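PDB 2YLN: putative ABC transporter, periplasmic binding protein, amino acid from Neisseria gonorrhoeae, which probably serves as the solute receptor of an ABC transporter, binding L-cystine and delivering it to the membrane components for uptake. Local coordinates for residues Glu51-Lys56 with Asp249-Lys254. The protein carries 1 engineered substitution. Sequence-based numbering, arbitrary orientation. Where two conformers were deposited one is given.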
loop_
_atom_site.group_PDB
_atom_site.type_symbol
_atom_site.label_atom_id
_atom_site.label_comp_id
_atom_site.label_asym_id
_atom_site.label_seq_id
_atom_site.Cartn_x
_atom_site.Cartn_y
_atom_site.Cartn_z
ATOM N N GLU A 51 23.865 3.780 9.098
ATOM C CA GLU A 51 25.137 3.095 9.039
ATOM C C GLU A 51 25.110 2.059 7.925
ATOM O O GLU A 51 26.066 1.871 7.188
ATOM C CB GLU A 51 25.472 2.438 10.391
ATOM C CG GLU A 51 26.801 1.678 10.435
ATOM C CD GLU A 51 27.061 0.906 11.689
ATOM O OE1 GLU A 51 26.373 1.088 12.699
ATOM O OE2 GLU A 51 28.015 0.056 11.665
ATOM N N ARG A 52 24.040 1.244 7.888
ATOM C CA ARG A 52 23.966 0.193 6.856
ATOM C C ARG A 52 23.780 0.737 5.465
ATOM O O ARG A 52 24.278 0.119 4.485
ATOM C CB ARG A 52 22.859 -0.824 7.212
ATOM C CG ARG A 52 23.344 -1.701 8.403
ATOM C CD ARG A 52 22.298 -2.676 8.896
ATOM N NE ARG A 52 21.293 -1.970 9.749
ATOM C CZ ARG A 52 19.984 -1.855 9.514
ATOM N NH1 ARG A 52 19.496 -2.325 8.409
ATOM N NH2 ARG A 52 19.180 -1.289 10.393
ATOM N N ILE A 53 23.113 1.858 5.310
ATOM C CA ILE A 53 23.044 2.456 3.997
ATOM C C ILE A 53 24.447 2.955 3.607
ATOM O O ILE A 53 24.880 2.726 2.522
ATOM C CB ILE A 53 21.945 3.570 3.903
ATOM C CG1 ILE A 53 20.550 2.924 4.093
ATOM C CG2 ILE A 53 22.099 4.438 2.629
ATOM C CD1 ILE A 53 19.413 3.951 4.362
ATOM N N ASN A 54 25.046 3.760 4.439
ATOM C CA ASN A 54 26.342 4.413 4.057
ATOM C C ASN A 54 27.440 3.367 3.907
ATOM O O ASN A 54 28.279 3.523 3.037
ATOM C CB ASN A 54 26.708 5.466 5.041
ATOM C CG ASN A 54 25.875 6.736 4.863
ATOM O OD1 ASN A 54 25.281 6.919 3.821
ATOM N ND2 ASN A 54 25.911 7.549 5.856
ATOM N N ASN A 55 27.344 2.247 4.650
ATOM C CA ASN A 55 28.415 1.236 4.710
ATOM C C ASN A 55 28.095 0.029 3.875
ATOM O O ASN A 55 28.867 -0.916 3.894
ATOM C CB ASN A 55 28.841 0.917 6.189
ATOM C CG ASN A 55 29.533 2.099 6.831
ATOM O OD1 ASN A 55 30.732 2.304 6.585
ATOM N ND2 ASN A 55 28.786 2.895 7.616
ATOM N N LYS A 56 26.965 0.038 3.206
ATOM C CA LYS A 56 26.621 -0.964 2.189
ATOM C C LYS A 56 26.378 -2.339 2.827
ATOM O O LYS A 56 26.936 -3.354 2.461
ATOM C CB LYS A 56 27.629 -1.061 1.073
ATOM C CG LYS A 56 28.030 0.319 0.600
ATOM C CD LYS A 56 26.859 1.178 0.054
ATOM C CE LYS A 56 27.378 2.515 -0.392
ATOM N NZ LYS A 56 26.298 3.398 -0.540
ATOM N N ASP A 249 16.527 10.338 10.092
ATOM C CA ASP A 249 16.378 11.404 9.098
ATOM C C ASP A 249 17.342 11.239 7.954
ATOM O O ASP A 249 16.995 11.472 6.790
ATOM C CB ASP A 249 16.603 12.794 9.755
ATOM C CG ASP A 249 15.401 13.267 10.602
ATOM O OD1 ASP A 249 14.387 12.513 10.747
ATOM O OD2 ASP A 249 15.456 14.413 11.102
ATOM N N GLU A 250 18.614 10.911 8.235
ATOM C CA GLU A 250 19.568 10.765 7.182
ATOM C C GLU A 250 19.210 9.619 6.204
ATOM O O GLU A 250 19.383 9.755 4.994
ATOM C CB GLU A 250 21.003 10.546 7.713
ATOM C CG GLU A 250 21.550 11.720 8.595
ATOM C CD GLU A 250 22.807 11.278 9.258
ATOM O OE1 GLU A 250 23.701 10.810 8.522
ATOM O OE2 GLU A 250 22.893 11.403 10.480
ATOM N N ALA A 251 18.716 8.518 6.749
ATOM C CA ALA A 251 18.284 7.406 5.945
ATOM C C ALA A 251 17.113 7.829 5.078
ATOM O O ALA A 251 17.094 7.497 3.888
ATOM C CB ALA A 251 17.863 6.242 6.820
ATOM N N VAL A 252 16.158 8.588 5.588
ATOM C CA VAL A 252 15.048 9.086 4.773
ATOM C C VAL A 252 15.580 9.898 3.600
ATOM O O VAL A 252 15.084 9.771 2.482
ATOM C CB VAL A 252 14.069 9.891 5.638
ATOM C CG1 VAL A 252 13.002 10.537 4.763
ATOM C CG2 VAL A 252 13.386 8.967 6.688
ATOM N N ALA A 253 16.535 10.791 3.883
ATOM C CA ALA A 253 17.101 11.615 2.798
ATOM C C ALA A 253 17.716 10.744 1.731
ATOM O O ALA A 253 17.571 11.051 0.542
ATOM C CB ALA A 253 18.146 12.596 3.374
ATOM N N LYS A 254 18.403 9.656 2.093
ATOM C CA LYS A 254 18.974 8.741 1.095
ATOM C C LYS A 254 17.872 8.083 0.267
ATOM O O LYS A 254 17.947 8.003 -0.972
ATOM C CB LYS A 254 19.843 7.677 1.786
ATOM C CG LYS A 254 21.081 8.235 2.437
ATOM C CD LYS A 254 22.096 8.629 1.440
ATOM C CE LYS A 254 23.341 9.269 2.035
ATOM N NZ LYS A 254 24.426 9.206 1.036
HETATM O O HOH W 1 25.532 6.564 1.220
HETATM O O HOH W 2 24.325 10.265 5.540
#
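Ile53 meets Lys254 and Ala251 where helix 49-55 lies against the first turns of helix 249-264. The two short helical segments cross at 45°, with their axes 10.0 Å apart at closest approach. Ile53 and Ala251 are buried; Asn54 and Lys254 sit at the exposed edge.

Ile53 reaches across with two branches. Its CD1 methyl lies 3.7 Å from CB of Ala251. The small alanine lets the isoleucine end come close to the opposite backbone. With chi1 at -65°, CG1 lies beside the backbone N and CG2 anti to it; the CG2 methyl rests 3.9 Å from CG of Lys254. The two side chains run past each other in opposite directions. The aliphatic CB and CG of Lys254 face the CG2 methyl, so the near end of the lysine acts as an apolar surface. Leu49 and Ile50, one turn earlier, extend this seam against Ala251, Glu250 and Lys254.

The Lys254 chain bends at chi2 (-73°) and then runs out extended. It crosses Asn54 at about a right angle. CE of Lys254 comes 3.5 Å from OD1 of Asn54, but no direct hydrogen bond joins the two side chains. A water bridges them instead: it donates to Asn54 OD1 at 2.6 Å and accepts from Lys254 NZ at 2.9 Å. A second water accepts from Asn54 ND2 at 3.2 Å and donates to Glu250 OE1. Both ends of one amide are thus tied through water to the other helix, which should help fix its rotation.

In this member of the solute-binding protein 3 family the contact joins the first helix of the modelled chain to the helix before the last, well away from the ligand pockets. The chemistry implies an apolar join at the inner side, bordered at the exposed edge by water-mediated rather than direct polar links.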